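Local coordinates for protein GH127 beta-L-arabinofuranoside (Geobacillus stearothermophilus, PDB 4QK0) that probably hydrolyses beta-L-arabinofuranosides, releasing L-arabinose, as a family 127 glycoside hydrolase, at residues R131-A144 with M167-G179. Sequence-based numbering, arbitrary orientation.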
loop_
_atom_site.group_PDB
_atom_site.type_symbol
_atom_site.label_atom_id
_atom_site.label_comp_id
_atom_site.label_asym_id
_atom_site.label_seq_id
_atom_site.Cartn_x
_atom_site.Cartn_y
_atom_site.Cartn_z
ATOM N N ARG A 131 -34.432 5.647 18.321
ATOM C CA ARG A 131 -34.436 4.557 17.398
ATOM C C ARG A 131 -34.797 4.959 15.971
ATOM O O ARG A 131 -35.484 5.947 15.704
ATOM C CB ARG A 131 -35.294 3.399 17.876
ATOM C CG ARG A 131 -36.796 3.666 17.966
ATOM C CD ARG A 131 -37.482 2.519 18.683
ATOM N NE ARG A 131 -38.909 2.763 18.782
ATOM C CZ ARG A 131 -39.837 1.912 19.246
ATOM N NH1 ARG A 131 -39.544 0.696 19.654
ATOM N NH2 ARG A 131 -41.116 2.304 19.244
ATOM N N TRP A 132 -34.199 4.228 15.052
ATOM C CA TRP A 132 -34.433 4.437 13.634
ATOM C C TRP A 132 -34.006 5.792 13.066
ATOM O O TRP A 132 -34.494 6.188 12.027
ATOM C CB TRP A 132 -35.929 4.236 13.314
ATOM C CG TRP A 132 -36.618 2.972 13.850
ATOM C CD1 TRP A 132 -37.831 2.918 14.475
ATOM C CD2 TRP A 132 -36.162 1.612 13.732
ATOM N NE1 TRP A 132 -38.171 1.589 14.761
ATOM C CE2 TRP A 132 -37.165 0.776 14.300
ATOM C CE3 TRP A 132 -35.012 1.014 13.204
ATOM C CZ2 TRP A 132 -37.041 -0.615 14.340
ATOM C CZ3 TRP A 132 -34.885 -0.380 13.254
ATOM C CH2 TRP A 132 -35.889 -1.179 13.834
HETATM N N MSE A 133 -33.110 6.501 13.713
HETATM C CA MSE A 133 -32.663 7.797 13.200
HETATM C C MSE A 133 -31.298 7.724 12.520
HETATM O O MSE A 133 -30.862 8.673 11.890
HETATM C CB MSE A 133 -32.655 8.846 14.325
HETATM C CG MSE A 133 -34.051 9.119 14.911
HETATM SE SE MSE A 133 -35.345 9.920 13.645
HETATM C CE MSE A 133 -36.716 8.544 13.393
ATOM N N ASN A 134 -30.597 6.598 12.648
ATOM C CA ASN A 134 -29.311 6.399 11.983
ATOM C C ASN A 134 -29.102 4.962 11.547
ATOM O O ASN A 134 -28.290 4.195 12.082
ATOM C CB ASN A 134 -28.122 6.876 12.837
ATOM C CG ASN A 134 -26.843 6.997 12.006
ATOM O OD1 ASN A 134 -26.731 6.441 10.903
ATOM N ND2 ASN A 134 -25.880 7.728 12.531
ATOM N N LEU A 135 -29.836 4.631 10.496
ATOM C CA LEU A 135 -29.735 3.324 9.840
ATOM C C LEU A 135 -28.444 3.186 9.079
ATOM O O LEU A 135 -27.972 2.074 8.862
ATOM C CB LEU A 135 -30.930 3.128 8.875
ATOM C CG LEU A 135 -32.274 2.631 9.475
ATOM C CD1 LEU A 135 -32.109 1.220 9.972
ATOM C CD2 LEU A 135 -32.762 3.524 10.612
ATOM N N ARG A 136 -27.894 4.294 8.623
ATOM C CA ARG A 136 -26.634 4.253 7.852
ATOM C C ARG A 136 -25.514 3.637 8.694
ATOM O O ARG A 136 -24.759 2.831 8.194
ATOM C CB ARG A 136 -26.207 5.651 7.419
ATOM C CG ARG A 136 -25.071 5.621 6.411
ATOM C CD ARG A 136 -24.455 7.003 6.214
ATOM N NE ARG A 136 -23.865 7.465 7.440
ATOM C CZ ARG A 136 -23.541 8.725 7.706
ATOM N NH1 ARG A 136 -23.761 9.662 6.806
ATOM N NH2 ARG A 136 -23.026 9.048 8.912
ATOM N N ASP A 137 -25.474 3.975 9.983
ATOM C CA ASP A 137 -24.362 3.579 10.838
ATOM C C ASP A 137 -24.693 2.654 11.980
ATOM O O ASP A 137 -23.825 1.888 12.376
ATOM C CB ASP A 137 -23.714 4.822 11.500
ATOM C CG ASP A 137 -23.216 5.843 10.479
ATOM O OD1 ASP A 137 -22.873 5.458 9.337
ATOM O OD2 ASP A 137 -23.187 7.029 10.839
ATOM N N ASN A 138 -25.891 2.731 12.561
ATOM C CA ASN A 138 -26.076 2.053 13.853
ATOM C C ASN A 138 -26.652 0.619 13.859
ATOM O O ASN A 138 -26.922 0.089 14.936
ATOM C CB ASN A 138 -26.785 2.952 14.803
ATOM C CG ASN A 138 -25.960 4.169 15.161
ATOM O OD1 ASN A 138 -24.810 4.281 14.792
ATOM N ND2 ASN A 138 -26.553 5.075 15.873
ATOM N N HIS A 139 -26.742 -0.038 12.702
ATOM C CA HIS A 139 -26.839 -1.513 12.621
ATOM C C HIS A 139 -28.081 -2.170 13.282
ATOM O O HIS A 139 -28.071 -3.343 13.585
ATOM C CB HIS A 139 -25.599 -2.143 13.238
ATOM C CG HIS A 139 -24.368 -2.011 12.416
ATOM N ND1 HIS A 139 -23.797 -0.789 12.135
ATOM C CD2 HIS A 139 -23.528 -2.948 11.917
ATOM C CE1 HIS A 139 -22.662 -0.981 11.478
ATOM N NE2 HIS A 139 -22.505 -2.281 11.297
ATOM N N GLU A 140 -29.126 -1.392 13.508
ATOM C CA GLU A 140 -30.349 -1.877 14.138
ATOM C C GLU A 140 -30.905 -3.079 13.405
ATOM O O GLU A 140 -31.169 -4.143 14.014
ATOM C CB GLU A 140 -31.398 -0.774 14.208
ATOM C CG GLU A 140 -31.199 0.228 15.324
ATOM C CD GLU A 140 -32.088 1.475 15.144
ATOM O OE1 GLU A 140 -33.014 1.698 15.988
ATOM O OE2 GLU A 140 -31.829 2.224 14.166
ATOM N N LEU A 141 -31.093 -2.935 12.084
ATOM C CA LEU A 141 -31.638 -4.037 11.277
ATOM C C LEU A 141 -30.636 -5.184 11.153
ATOM O O LEU A 141 -31.011 -6.356 11.120
ATOM C CB LEU A 141 -32.082 -3.550 9.898
ATOM C CG LEU A 141 -33.167 -2.511 9.959
ATOM C CD1 LEU A 141 -33.515 -2.071 8.560
ATOM C CD2 LEU A 141 -34.423 -3.010 10.678
ATOM N N TYR A 142 -29.361 -4.835 11.061
ATOM C CA TYR A 142 -28.299 -5.824 11.059
ATOM C C TYR A 142 -28.367 -6.691 12.299
ATOM O O TYR A 142 -28.298 -7.935 12.216
ATOM C CB TYR A 142 -26.941 -5.096 10.944
ATOM C CG TYR A 142 -25.700 -5.904 11.144
ATOM C CD1 TYR A 142 -25.180 -6.086 12.398
ATOM C CD2 TYR A 142 -25.014 -6.449 10.073
ATOM C CE1 TYR A 142 -24.018 -6.833 12.590
ATOM C CE2 TYR A 142 -23.861 -7.177 10.252
ATOM C CZ TYR A 142 -23.367 -7.352 11.522
ATOM O OH TYR A 142 -22.228 -8.059 11.686
ATOM N N CYS A 143 -28.469 -6.074 13.461
ATOM C CA CYS A 143 -28.597 -6.889 14.707
ATOM C C CYS A 143 -29.878 -7.713 14.709
ATOM O O CYS A 143 -29.861 -8.868 15.068
ATOM C CB CYS A 143 -28.519 -6.004 15.978
ATOM S SG CYS A 143 -26.873 -5.264 16.238
ATOM N N ALA A 144 -30.978 -7.112 14.261
ATOM C CA ALA A 144 -32.254 -7.829 14.181
ATOM C C ALA A 144 -32.124 -9.023 13.258
ATOM O O ALA A 144 -32.515 -10.133 13.601
ATOM C CB ALA A 144 -33.335 -6.911 13.685
HETATM N N MSE A 167 -38.599 -13.196 17.890
HETATM C CA MSE A 167 -38.060 -12.557 16.708
HETATM C C MSE A 167 -39.130 -12.248 15.661
HETATM O O MSE A 167 -38.978 -11.294 14.900
HETATM C CB MSE A 167 -36.900 -13.378 16.170
HETATM C CG MSE A 167 -35.708 -13.397 17.160
HETATM SE SE MSE A 167 -35.290 -11.630 17.923
HETATM C CE MSE A 167 -35.044 -10.691 16.238
ATOM N N CYS A 168 -40.219 -13.032 15.615
ATOM C CA CYS A 168 -41.346 -12.697 14.720
ATOM C C CYS A 168 -42.025 -11.454 15.162
ATOM O O CYS A 168 -42.504 -10.678 14.325
ATOM C CB CYS A 168 -42.382 -13.837 14.657
ATOM S SG CYS A 168 -41.885 -15.253 13.665
ATOM N N LYS A 169 -42.086 -11.216 16.476
ATOM C CA LYS A 169 -42.658 -9.961 16.966
ATOM C C LYS A 169 -41.819 -8.778 16.499
ATOM O O LYS A 169 -42.351 -7.769 16.059
ATOM C CB LYS A 169 -42.765 -9.922 18.494
ATOM C CG LYS A 169 -44.018 -10.557 19.045
ATOM C CD LYS A 169 -44.005 -10.756 20.573
ATOM C CE LYS A 169 -44.737 -9.648 21.287
ATOM N NZ LYS A 169 -44.095 -8.310 21.118
ATOM N N TYR A 170 -40.501 -8.906 16.578
ATOM C CA TYR A 170 -39.619 -7.820 16.127
ATOM C C TYR A 170 -39.750 -7.684 14.598
ATOM O O TYR A 170 -39.968 -6.586 14.087
ATOM C CB TYR A 170 -38.178 -8.105 16.576
ATOM C CG TYR A 170 -37.190 -6.971 16.461
ATOM C CD1 TYR A 170 -37.553 -5.725 16.035
ATOM C CD2 TYR A 170 -35.871 -7.163 16.843
ATOM C CE1 TYR A 170 -36.642 -4.695 15.944
ATOM C CE2 TYR A 170 -34.925 -6.133 16.791
ATOM C CZ TYR A 170 -35.308 -4.908 16.334
ATOM O OH TYR A 170 -34.410 -3.878 16.267
ATOM N N ALA A 171 -39.685 -8.796 13.871
ATOM C CA ALA A 171 -39.815 -8.736 12.385
ATOM C C ALA A 171 -41.139 -8.056 11.950
ATOM O O ALA A 171 -41.178 -7.209 11.047
ATOM C CB ALA A 171 -39.723 -10.133 11.805
ATOM N N ASP A 172 -42.222 -8.383 12.648
ATOM C CA ASP A 172 -43.519 -7.722 12.369
ATOM C C ASP A 172 -43.436 -6.247 12.656
ATOM O O ASP A 172 -43.922 -5.433 11.848
ATOM C CB ASP A 172 -44.678 -8.329 13.213
ATOM C CG ASP A 172 -44.918 -9.810 12.917
ATOM O OD1 ASP A 172 -44.546 -10.305 11.829
ATOM O OD2 ASP A 172 -45.439 -10.490 13.831
ATOM N N TYR A 173 -42.849 -5.879 13.799
ATOM C CA TYR A 173 -42.710 -4.451 14.122
ATOM C C TYR A 173 -41.903 -3.758 13.030
ATOM O O TYR A 173 -42.300 -2.685 12.503
ATOM C CB TYR A 173 -42.072 -4.256 15.503
ATOM C CG TYR A 173 -41.754 -2.818 15.798
ATOM C CD1 TYR A 173 -42.719 -1.839 15.722
ATOM C CD2 TYR A 173 -40.426 -2.421 16.090
ATOM C CE1 TYR A 173 -42.393 -0.505 15.929
ATOM C CE2 TYR A 173 -40.084 -1.090 16.293
ATOM C CZ TYR A 173 -41.033 -0.143 16.201
ATOM O OH TYR A 173 -40.678 1.173 16.422
ATOM N N ILE A 174 -40.791 -4.379 12.626
ATOM C CA ILE A 174 -39.950 -3.779 11.576
ATOM C C ILE A 174 -40.771 -3.522 10.281
ATOM O O ILE A 174 -40.627 -2.520 9.614
ATOM C CB ILE A 174 -38.746 -4.689 11.290
ATOM C CG1 ILE A 174 -37.753 -4.612 12.466
ATOM C CG2 ILE A 174 -38.071 -4.328 9.950
ATOM C CD1 ILE A 174 -36.727 -5.700 12.411
ATOM N N GLY A 175 -41.636 -4.472 9.973
ATOM C CA GLY A 175 -42.567 -4.385 8.835
ATOM C C GLY A 175 -43.529 -3.227 8.917
ATOM O O GLY A 175 -43.886 -2.671 7.912
ATOM N N THR A 176 -43.929 -2.831 10.134
ATOM C CA THR A 176 -44.772 -1.657 10.257
ATOM C C THR A 176 -43.974 -0.401 10.060
ATOM O O THR A 176 -44.504 0.595 9.577
ATOM C CB THR A 176 -45.532 -1.568 11.605
ATOM O OG1 THR A 176 -44.620 -1.396 12.702
ATOM C CG2 THR A 176 -46.402 -2.848 11.855
ATOM N N VAL A 177 -42.722 -0.422 10.471
ATOM C CA VAL A 177 -41.925 0.803 10.478
ATOM C C VAL A 177 -41.367 1.126 9.096
ATOM O O VAL A 177 -41.375 2.291 8.683
ATOM C CB VAL A 177 -40.755 0.677 11.428
ATOM C CG1 VAL A 177 -39.804 1.841 11.253
ATOM C CG2 VAL A 177 -41.263 0.634 12.848
ATOM N N PHE A 178 -40.888 0.118 8.397
ATOM C CA PHE A 178 -40.223 0.360 7.110
ATOM C C PHE A 178 -41.056 0.005 5.883
ATOM O O PHE A 178 -41.610 -1.098 5.790
ATOM C CB PHE A 178 -38.906 -0.412 7.052
ATOM C CG PHE A 178 -37.905 0.105 8.032
ATOM C CD1 PHE A 178 -37.112 1.168 7.714
ATOM C CD2 PHE A 178 -37.842 -0.426 9.299
ATOM C CE1 PHE A 178 -36.213 1.674 8.625
ATOM C CE2 PHE A 178 -36.937 0.062 10.228
ATOM C CZ PHE A 178 -36.126 1.122 9.893
ATOM N N GLY A 179 -41.084 0.914 4.919
ATOM C CA GLY A 179 -41.764 0.630 3.667
ATOM C C GLY A 179 -42.079 1.886 2.909
ATOM O O GLY A 179 -41.611 2.963 3.277
HETATM O O HOH W 1 -31.872 -4.166 16.635
#
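Trp132 meets Tyr173, Val177 and Phe178 with both its polar edge and one ring face, an example of an indole seated by one directional bond and apolar packing. Its NE1 donates to Tyr173 OH over 3.0 Å, nearly straight at 164° and in the indole plane. On one face, Val177 CG1 makes a CH-pi contact with the five-membered ring, while Phe178 turns its edge to the six-membered ring, Phe178 CZ lying 3.5 Å from Trp132 CE3. With CG anti to the backbone N (chi1 173°), Tyr173 reaches toward Trp132; its hydroxyl also lies over the Arg131 guanidinium, without hydrogen bonding there, while Arg131 NH2 is salt-bridged to Asp116. Between the helices themselves, Ala144 CB packs 3.6 Å from Tyr170 CE2, and Leu141 CD2 meets Ile174 CD1. A water links Tyr170 OH to Glu140 O. In the second shell, Glu140 OE1 accepts from Trp132 N (2.9 Å) and is hydrogen-bonded to Tyr118 OH, probably steadying the loop. With an alanine in place of Trp132, Tyr173 OH is likely to lose its indole donor and a gap to open beside Phe178. The aromatic cluster thus packs the loop before helix 140-158 on the C-terminal end of helix 162-177, hydrogen bond and packing together probably holding the indole's orientation.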